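Local coordinates for putative integron gene cassette protein (PDB 3GHJ) that is of unknown function but belongs to the glyoxalase/bleomycin resistance/dioxygenase superfamily, whose members commonly bind metals or small molecules, at residues A[30-43]-A[73-87]. The protein carries 1 engineered substitution. Numbering follows the deposited sequence. Where two conformers were deposited one is given.
Sequences FEVAVKVKNLEKSS and GMVVLQEEKENWQQQ
Strands 30-36 and 73-79 run parallel, their axes 4.5 Å apart at closest approach, and are joined by a regular backbone ladder from M74 N on F30 O to E80 N on V36 O. This is the pairing of the first and fourth strands in a βαβββ module, the repeating unit of the superfamily. On the face carrying V32, V34 and V36, L77 packs between strand 30-36 and the helix that starts at L39. Its CD2 lies 4.0 Å from V34 CB and also meets V36 CG1, while CD1 reaches the helix backbone, 3.7 Å from S43 N; L39 CD1 packs on L77 CB. E79 ties down the start of that helix. A chi1 of -167° swings its CG away from the backbone N, and the extended chain carries OE2 to L39 N at 2.9 Å, on the anti side of the carboxylate. R62 bridges E79 and E40, probably easing the like charges of the two carboxylates. N38 caps the same helix turn through OD1, which accepts from K41 N.

At the outer edge of strand 30-36, the Q87 amide lies along the backbone and takes the place of a neighbouring strand: NE2 gives to A33 O at 2.9 Å, and OE1 accepts from K35 N at 3.0 Å, each bond in the plane of the accepting carbonyl. K35, bent at chi2 (-60°), crosses the E80 carboxylate and makes a long salt bridge, NZ to OE2 3.6 Å. Nearer the N-terminal end of the same edge, E31 and V32 pair with a strand of the second subunit, and E31 OE2 bonds H88 there. The chemistry thus divides the work: L77 and the E79 carboxylate join sheet to helix, one by apolar contact and one by a hydrogen bond, while the Q87 amide, H134 (bonded to K35 O) and the second subunit serve the outer edge of strand 30-36.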
ATOM      1  N   PHE A  30      -3.326   2.744   4.475  1.00  8.36           N
ATOM      2  CA  PHE A  30      -2.835   2.333   5.784  1.00  7.67           C
ATOM      3  C   PHE A  30      -1.822   1.185   5.720  1.00  7.58           C
ATOM      4  O   PHE A  30      -0.743   1.277   6.297  1.00  8.82           O
ATOM      5  CB  PHE A  30      -3.993   1.969   6.733  1.00  9.15           C
ATOM      6  CG  PHE A  30      -3.509   1.465   8.064  1.00  9.50           C
ATOM      7  CD1 PHE A  30      -2.890   2.333   8.952  1.00 11.30           C
ATOM      8  CD2 PHE A  30      -3.602   0.127   8.391  1.00 11.57           C
ATOM      9  CE1 PHE A  30      -2.391   1.862  10.178  1.00 12.02           C
ATOM     10  CE2 PHE A  30      -3.106  -0.350   9.615  1.00 12.61           C
ATOM     11  CZ  PHE A  30      -2.503   0.524  10.499  1.00 13.27           C
ATOM     12  N   GLU A  31      -2.161   0.109   5.027  1.00  9.52           N
ATOM     13  CA  GLU A  31      -1.325  -1.075   5.073  1.00 10.04           C
ATOM     14  C   GLU A  31      -1.197  -1.764   3.722  1.00  8.90           C
ATOM     15  O   GLU A  31      -2.068  -1.650   2.860  1.00  8.91           O
ATOM     16  CB  GLU A  31      -1.860  -1.990   6.170  1.00 15.37           C
ATOM     17  CG  GLU A  31      -1.987  -3.444   5.886  1.00 19.93           C
ATOM     18  CD  GLU A  31      -2.961  -4.094   6.853  1.00 20.21           C
ATOM     19  OE1 GLU A  31      -3.307  -3.468   7.887  1.00 21.91           O
ATOM     20  OE2 GLU A  31      -3.392  -5.223   6.580  1.00 18.29           O
ATOM     21  N   VAL A  32      -0.058  -2.421   3.523  0.72  8.16           N
ATOM     22  CA  VAL A  32       0.139  -3.298   2.382  0.72  8.21           C
ATOM     23  C   VAL A  32       0.702  -4.628   2.854  0.72  7.07           C
ATOM     24  O   VAL A  32       1.510  -4.670   3.789  0.72  7.16           O
ATOM     25  CB  VAL A  32       1.117  -2.691   1.356  0.72 11.27           C
ATOM     26  CG1 VAL A  32       0.508  -1.468   0.708  0.72 12.63           C
ATOM     27  CG2 VAL A  32       2.440  -2.340   2.026  0.72 13.16           C
ATOM     28  N   ALA A  33       0.266  -5.710   2.219  1.00  7.79           N
ATOM     29  CA  ALA A  33       0.873  -7.023   2.430  1.00  7.55           C
ATOM     30  C   ALA A  33       1.978  -7.210   1.401  1.00  7.62           C
ATOM     31  O   ALA A  33       1.788  -6.958   0.211  1.00  8.52           O
ATOM     32  CB  ALA A  33      -0.165  -8.121   2.299  1.00  8.95           C
ATOM     33  N   VAL A  34       3.141  -7.630   1.883  1.00  7.36           N
ATOM     34  CA  VAL A  34       4.329  -7.779   1.046  1.00  7.52           C
ATOM     35  C   VAL A  34       4.773  -9.233   1.089  1.00  8.56           C
ATOM     36  O   VAL A  34       5.102  -9.754   2.162  1.00  8.86           O
ATOM     37  CB  VAL A  34       5.472  -6.894   1.565  1.00  7.80           C
ATOM     38  CG1 VAL A  34       6.682  -6.994   0.647  1.00  8.01           C
ATOM     39  CG2 VAL A  34       5.005  -5.435   1.669  1.00  9.62           C
ATOM     40  N   LYS A  35       4.764  -9.896  -0.065  1.00  7.92           N
ATOM     41  CA  LYS A  35       5.245 -11.275  -0.147  1.00  9.15           C
ATOM     42  C   LYS A  35       6.761 -11.298  -0.096  1.00  9.81           C
ATOM     43  O   LYS A  35       7.424 -10.602  -0.861  1.00 11.10           O
ATOM     44  CB  LYS A  35       4.757 -11.945  -1.435  1.00 11.54           C
ATOM     45  CG  LYS A  35       3.246 -11.923  -1.610  1.00 15.81           C
ATOM     46  CD  LYS A  35       2.535 -12.645  -0.480  1.00 20.29           C
ATOM     47  CE  LYS A  35       1.034 -12.705  -0.730  1.00 25.06           C
ATOM     48  NZ  LYS A  35       0.337 -13.521   0.303  1.00 27.56           N
ATOM     49  N   VAL A  36       7.315 -12.095   0.812  1.00  9.31           N
ATOM     50  CA  VAL A  36       8.762 -12.137   0.987  1.00 10.18           C
ATOM     51  C   VAL A  36       9.304 -13.557   0.876  1.00 11.30           C
ATOM     52  O   VAL A  36       8.646 -14.512   1.279  1.00 12.70           O
ATOM     53  CB  VAL A  36       9.189 -11.517   2.346  1.00 10.12           C
ATOM     54  CG1 VAL A  36       8.606 -10.110   2.483  1.00  9.78           C
ATOM     55  CG2 VAL A  36       8.753 -12.392   3.524  1.00 11.42           C
ATOM     56  N   LYS A  37      10.514 -13.678   0.346  1.00 12.84           N
ATOM     57  CA  LYS A  37      11.156 -14.992   0.223  1.00 13.85           C
ATOM     58  C   LYS A  37      11.655 -15.540   1.560  1.00 14.52           C
ATOM     59  O   LYS A  37      11.644 -16.753   1.784  1.00 16.79           O
ATOM     60  CB  LYS A  37      12.303 -14.933  -0.787  1.00 16.45           C
ATOM     61  CG  LYS A  37      11.838 -14.824  -2.236  1.00 20.78           C
ATOM     62  CD  LYS A  37      11.241 -16.133  -2.740  1.00 24.73           C
ATOM     63  CE  LYS A  37      10.870 -16.039  -4.216  1.00 27.11           C
ATOM     64  NZ  LYS A  37      10.548 -17.378  -4.789  1.00 29.94           N
ATOM     65  N   ASN A  38      12.087 -14.652   2.446  1.00 14.55           N
ATOM     66  CA  ASN A  38      12.660 -15.049   3.723  1.00 13.52           C
ATOM     67  C   ASN A  38      12.185 -14.076   4.790  1.00 13.25           C
ATOM     68  O   ASN A  38      12.560 -12.897   4.778  1.00 13.14           O
ATOM     69  CB  ASN A  38      14.189 -15.055   3.622  1.00 15.95           C
ATOM     70  CG  ASN A  38      14.869 -15.554   4.890  1.00 17.25           C
ATOM     71  OD1 ASN A  38      14.643 -15.042   5.981  1.00 18.15           O
ATOM     72  ND2 ASN A  38      15.743 -16.546   4.736  1.00 20.56           N
ATOM     73  N   LEU A  39      11.358 -14.571   5.701  1.00 13.55           N
ATOM     74  CA  LEU A  39      10.740 -13.706   6.701  1.00 13.28           C
ATOM     75  C   LEU A  39      11.787 -12.993   7.548  1.00 13.97           C
ATOM     76  O   LEU A  39      11.659 -11.802   7.819  1.00 14.18           O
ATOM     77  CB  LEU A  39       9.773 -14.480   7.592  1.00 13.92           C
ATOM     78  CG  LEU A  39       8.886 -13.604   8.482  1.00 14.33           C
ATOM     79  CD1 LEU A  39       7.997 -12.698   7.622  1.00 14.71           C
ATOM     80  CD2 LEU A  39       8.039 -14.470   9.396  1.00 15.59           C
ATOM     81  N   GLU A  40      12.825 -13.710   7.967  1.00 15.04           N
ATOM     82  CA  GLU A  40      13.834 -13.108   8.833  1.00 16.31           C
ATOM     83  C   GLU A  40      14.634 -12.032   8.112  1.00 16.17           C
ATOM     84  O   GLU A  40      14.854 -10.945   8.643  1.00 16.58           O
ATOM     85  CB  GLU A  40      14.771 -14.178   9.405  1.00 19.85           C
ATOM     86  CG  GLU A  40      14.137 -15.063  10.478  1.00 24.44           C
ATOM     87  CD  GLU A  40      13.157 -16.091   9.925  1.00 27.01           C
ATOM     88  OE1 GLU A  40      13.290 -16.490   8.747  1.00 26.21           O
ATOM     89  OE2 GLU A  40      12.252 -16.511  10.681  1.00 28.86           O
ATOM     90  N   LYS A  41      15.081 -12.331   6.898  1.00 16.76           N
ATOM     91  CA  LYS A  41      15.893 -11.375   6.170  1.00 17.01           C
ATOM     92  C   LYS A  41      15.077 -10.135   5.811  1.00 15.16           C
ATOM     93  O   LYS A  41      15.578  -9.014   5.871  1.00 15.82           O
ATOM     94  CB  LYS A  41      16.507 -12.006   4.920  1.00 18.98           C
ATOM     95  CG  LYS A  41      17.541 -13.094   5.242  1.00 21.75           C
ATOM     96  CD  LYS A  41      18.260 -13.574   3.992  1.00 24.36           C
ATOM     97  CE  LYS A  41      19.322 -14.612   4.342  1.00 27.33           C
ATOM     98  NZ  LYS A  41      19.879 -15.267   3.126  1.00 29.54           N
ATOM     99  N   SER A  42      13.825 -10.338   5.428  1.00 13.08           N
ATOM    100  CA  SER A  42      12.993  -9.183   5.111  1.00 11.60           C
ATOM    101  C   SER A  42      12.623  -8.397   6.370  1.00 11.65           C
ATOM    102  O   SER A  42      12.635  -7.166   6.354  1.00 11.64           O
ATOM    103  CB  SER A  42      11.749  -9.578   4.311  1.00 10.11           C
ATOM    104  OG  SER A  42      12.086  -9.805   2.951  1.00 11.61           O
ATOM    105  N   SER A  43      12.315  -9.091   7.461  1.00 12.04           N
ATOM    106  CA  SER A  43      12.039  -8.387   8.710  1.00 12.43           C
ATOM    107  C   SER A  43      13.233  -7.519   9.108  1.00 12.80           C
ATOM    108  O   SER A  43      13.066  -6.385   9.558  1.00 12.61           O
ATOM    109  CB  SER A  43      11.690  -9.366   9.830  1.00 12.68           C
ATOM    110  OG  SER A  43      10.474 -10.044   9.562  1.00 13.42           O
ATOM    111  N   GLY A  73       0.889   3.755   9.687  1.00 10.71           N
ATOM    112  CA  GLY A  73       0.813   2.776   8.617  1.00  9.48           C
ATOM    113  C   GLY A  73       1.326   1.434   9.089  1.00  8.96           C
ATOM    114  O   GLY A  73       1.790   1.299  10.220  1.00  9.76           O
HETATM  115  N   MSE A  74       1.249   0.441   8.209  1.00  8.37           N
HETATM  116  CA  MSE A  74       1.654  -0.913   8.554  1.00  8.66           C
HETATM  117  C   MSE A  74       2.062  -1.670   7.308  1.00  8.38           C
HETATM  118  O   MSE A  74       1.464  -1.501   6.243  1.00  9.40           O
HETATM  119  CB  MSE A  74       0.505  -1.638   9.249  1.00 10.60           C
HETATM  120  CG  MSE A  74       0.714  -3.119   9.534  1.00 11.41           C
HETATM  121 SE   MSE A  74      -0.637  -3.832  10.759  0.79 15.01          SE
HETATM  122  CE  MSE A  74       0.115  -3.146  12.396  1.00 15.75           C
ATOM    123  N   VAL A  75       3.128  -2.457   7.403  0.65  7.57           N
ATOM    124  CA  VAL A  75       3.383  -3.457   6.383  0.65  8.51           C
ATOM    125  C   VAL A  75       3.197  -4.820   7.019  0.65  8.28           C
ATOM    126  O   VAL A  75       3.521  -5.017   8.191  0.65  9.44           O
ATOM    127  CB  VAL A  75       4.790  -3.347   5.747  0.65 11.09           C
ATOM    128  CG1 VAL A  75       4.924  -2.049   4.961  0.65 11.20           C
ATOM    129  CG2 VAL A  75       5.875  -3.467   6.802  0.65 12.52           C
ATOM    130  N   VAL A  76       2.638  -5.747   6.254  1.00  8.75           N
ATOM    131  CA  VAL A  76       2.513  -7.132   6.687  1.00  9.31           C
ATOM    132  C   VAL A  76       3.391  -7.993   5.791  1.00  8.95           C
ATOM    133  O   VAL A  76       3.064  -8.236   4.630  1.00  9.94           O
ATOM    134  CB  VAL A  76       1.057  -7.653   6.640  1.00 11.25           C
ATOM    135  CG1 VAL A  76       0.983  -9.039   7.298  1.00 13.28           C
ATOM    136  CG2 VAL A  76       0.110  -6.672   7.327  1.00 12.99           C
ATOM    137  N   LEU A  77       4.527  -8.431   6.316  1.00  8.47           N
ATOM    138  CA  LEU A  77       5.401  -9.294   5.546  1.00  8.92           C
ATOM    139  C   LEU A  77       4.850 -10.711   5.610  1.00  9.96           C
ATOM    140  O   LEU A  77       4.522 -11.200   6.689  1.00 12.21           O
ATOM    141  CB  LEU A  77       6.825  -9.253   6.106  1.00  9.87           C
ATOM    142  CG  LEU A  77       7.452  -7.865   6.289  1.00  9.31           C
ATOM    143  CD1 LEU A  77       8.861  -8.014   6.847  1.00 10.40           C
ATOM    144  CD2 LEU A  77       7.481  -7.090   4.975  1.00 10.20           C
ATOM    145  N   GLN A  78       4.726 -11.360   4.457  1.00  9.61           N
ATOM    146  CA  GLN A  78       4.167 -12.712   4.408  1.00 10.46           C
ATOM    147  C   GLN A  78       5.104 -13.603   3.620  1.00 10.59           C
ATOM    148  O   GLN A  78       5.337 -13.365   2.443  1.00 10.63           O
ATOM    149  CB  GLN A  78       2.793 -12.682   3.739  1.00 12.43           C
ATOM    150  CG  GLN A  78       1.799 -11.793   4.469  1.00 14.87           C
ATOM    151  CD  GLN A  78       0.468 -11.659   3.754  1.00 17.86           C
ATOM    152  OE1 GLN A  78      -0.585 -11.566   4.391  1.00 22.90           O
ATOM    153  NE2 GLN A  78       0.507 -11.635   2.432  1.00 18.00           N
ATOM    154  N   GLU A  79       5.657 -14.623   4.264  1.00 11.75           N
ATOM    155  CA  GLU A  79       6.605 -15.478   3.573  1.00 14.24           C
ATOM    156  C   GLU A  79       5.937 -16.356   2.522  1.00 18.86           C
ATOM    157  O   GLU A  79       4.944 -17.033   2.798  1.00 19.80           O
ATOM    158  CB  GLU A  79       7.371 -16.350   4.564  1.00 15.79           C
ATOM    159  CG  GLU A  79       8.588 -17.024   3.962  1.00 17.45           C
ATOM    160  CD  GLU A  79       9.380 -17.783   5.002  1.00 19.12           C
ATOM    161  OE1 GLU A  79       8.937 -18.883   5.400  1.00 21.56           O
ATOM    162  OE2 GLU A  79      10.435 -17.278   5.426  1.00 19.61           O
ATOM    163  N   GLU A  80       6.488 -16.325   1.328  0.53 21.86           N
ATOM    164  CA  GLU A  80       6.053 -17.139   0.190  0.53 29.19           C
ATOM    165  C   GLU A  80       7.294 -17.555  -0.597  0.53 28.16           C
ATOM    166  O   GLU A  80       7.939 -16.718  -1.148  0.53 26.38           O
ATOM    167  CB  GLU A  80       5.151 -16.289  -0.703  0.53 38.41           C
ATOM    168  CG  GLU A  80       3.770 -16.181  -0.221  0.53 47.09           C
ATOM    169  CD  GLU A  80       2.713 -16.176  -1.353  0.53 54.03           C
ATOM    170  OE1 GLU A  80       3.023 -15.756  -2.514  0.53 56.04           O
ATOM    171  OE2 GLU A  80       1.579 -16.577  -1.029  0.53 56.45           O
ATOM    172  N   LYS A  81       7.617 -18.839  -0.637  1.00 29.57           N
ATOM    173  CA  LYS A  81       8.844 -19.291  -1.284  1.00 34.63           C
ATOM    174  C   LYS A  81       8.714 -19.572  -2.781  1.00 34.94           C
ATOM    175  O   LYS A  81       9.717 -19.797  -3.457  1.00 34.80           O
ATOM    176  CB  LYS A  81       9.418 -20.495  -0.537  1.00 39.95           C
ATOM    177  CG  LYS A  81       9.688 -20.199   0.930  1.00 45.07           C
ATOM    178  CD  LYS A  81      10.530 -21.274   1.586  1.00 49.79           C
ATOM    179  CE  LYS A  81      10.995 -20.826   2.964  1.00 53.01           C
ATOM    180  NZ  LYS A  81      11.853 -21.846   3.627  1.00 54.70           N
ATOM    181  N   GLU A  82       7.501 -19.609  -3.300  1.00 36.06           N
ATOM    182  CA  GLU A  82       7.245 -19.801  -4.722  1.00 38.91           C
ATOM    183  C   GLU A  82       6.499 -18.635  -5.411  1.00 32.77           C
ATOM    184  O   GLU A  82       5.892 -17.827  -4.767  1.00 31.86           O
ATOM    185  CB  GLU A  82       6.497 -21.150  -4.893  1.00 47.50           C
ATOM    186  CG  GLU A  82       7.178 -22.351  -4.117  1.00 55.79           C
ATOM    187  CD  GLU A  82       6.944 -23.759  -4.717  1.00 62.53           C
ATOM    188  OE1 GLU A  82       5.884 -24.026  -5.324  1.00 64.82           O
ATOM    189  OE2 GLU A  82       7.814 -24.607  -4.522  1.00 64.72           O
ATOM    190  N   ASN A  83       6.471 -18.638  -6.729  0.58 30.44           N
ATOM    191  CA  ASN A  83       5.619 -17.748  -7.519  0.58 28.92           C
ATOM    192  C   ASN A  83       5.904 -16.254  -7.344  0.58 23.14           C
ATOM    193  O   ASN A  83       4.985 -15.465  -7.115  0.58 22.56           O
ATOM    194  CB  ASN A  83       4.144 -18.024  -7.217  0.58 34.12           C
ATOM    195  CG  ASN A  83       3.764 -19.478  -7.430  0.58 38.62           C
ATOM    196  OD1 ASN A  83       4.411 -20.195  -8.195  0.58 40.11           O
ATOM    197  ND2 ASN A  83       2.709 -19.918  -6.757  0.58 39.98           N
ATOM    198  N   TRP A  84       7.169 -15.865  -7.469  1.00 18.54           N
ATOM    199  CA  TRP A  84       7.556 -14.477  -7.272  1.00 14.52           C
ATOM    200  C   TRP A  84       6.851 -13.533  -8.236  1.00 14.02           C
ATOM    201  O   TRP A  84       6.763 -13.798  -9.434  1.00 15.01           O
ATOM    202  CB  TRP A  84       9.071 -14.308  -7.443  1.00 13.30           C
ATOM    203  CG  TRP A  84       9.565 -12.914  -7.093  1.00 12.71           C
ATOM    204  CD1 TRP A  84       9.938 -12.464  -5.855  1.00 13.03           C
ATOM    205  CD2 TRP A  84       9.732 -11.803  -7.988  1.00 11.46           C
ATOM    206  NE1 TRP A  84      10.319 -11.145  -5.925  1.00 12.33           N
ATOM    207  CE2 TRP A  84      10.214 -10.718  -7.223  1.00 11.48           C
ATOM    208  CE3 TRP A  84       9.546 -11.623  -9.366  1.00 11.09           C
ATOM    209  CZ2 TRP A  84      10.506  -9.476  -7.790  1.00 11.10           C
ATOM    210  CZ3 TRP A  84       9.832 -10.389  -9.928  1.00 11.37           C
ATOM    211  CH2 TRP A  84      10.312  -9.330  -9.142  1.00 10.64           C
ATOM    212  N   GLN A  85       6.314 -12.422  -7.711  0.57 12.61           N
ATOM    213  CA  GLN A  85       5.813 -11.353  -8.524  0.57 13.02           C
ATOM    214  C   GLN A  85       6.199 -10.019  -7.905  0.57 11.13           C
ATOM    215  O   GLN A  85       6.027  -9.841  -6.756  0.57 11.49           O
ATOM    216  CB  GLN A  85       4.280 -11.416  -8.676  0.57 16.00           C
ATOM    217  CG  GLN A  85       3.812 -12.270  -9.858  0.57 20.20           C
ATOM    218  CD  GLN A  85       2.399 -11.919 -10.336  0.57 25.10           C
ATOM    219  OE1 GLN A  85       1.834 -10.889 -10.021  0.57 28.12           O
ATOM    220  NE2 GLN A  85       1.842 -12.819 -11.049  0.57 26.99           N
ATOM    221  N   GLN A  86       6.700  -9.119  -8.720  1.00 10.07           N
ATOM    222  CA  GLN A  86       7.127  -7.827  -8.212  1.00  9.00           C
ATOM    223  C   GLN A  86       5.949  -7.006  -7.718  1.00  9.28           C
ATOM    224  O   GLN A  86       4.907  -6.936  -8.375  1.00 11.64           O
ATOM    225  CB  GLN A  86       7.898  -7.030  -9.268  1.00 10.36           C
ATOM    226  CG  GLN A  86       8.710  -5.908  -8.630  1.00 11.07           C
ATOM    227  CD  GLN A  86       9.578  -5.174  -9.612  1.00 16.27           C
ATOM    228  OE1 GLN A  86      10.786  -5.017  -9.388  1.00 18.99           O
ATOM    229  NE2 GLN A  86       8.984  -4.716 -10.701  1.00 19.59           N
ATOM    230  N   GLN A  87       6.134  -6.385  -6.569  1.00  8.28           N
ATOM    231  CA  GLN A  87       5.189  -5.437  -6.035  1.00  8.06           C
ATOM    232  C   GLN A  87       5.779  -4.020  -6.092  1.00  7.98           C
ATOM    233  O   GLN A  87       6.956  -3.852  -6.128  1.00  9.12           O
ATOM    234  CB  GLN A  87       4.860  -5.800  -4.599  1.00  8.42           C
ATOM    235  CG  GLN A  87       4.100  -7.101  -4.477  1.00  8.59           C
ATOM    236  CD  GLN A  87       3.790  -7.497  -3.058  1.00  8.46           C
ATOM    237  OE1 GLN A  87       4.160  -8.528  -2.626  1.00  9.60           O
ATOM    238  NE2 GLN A  87       3.056  -6.669  -2.375  1.00  9.43           N
TER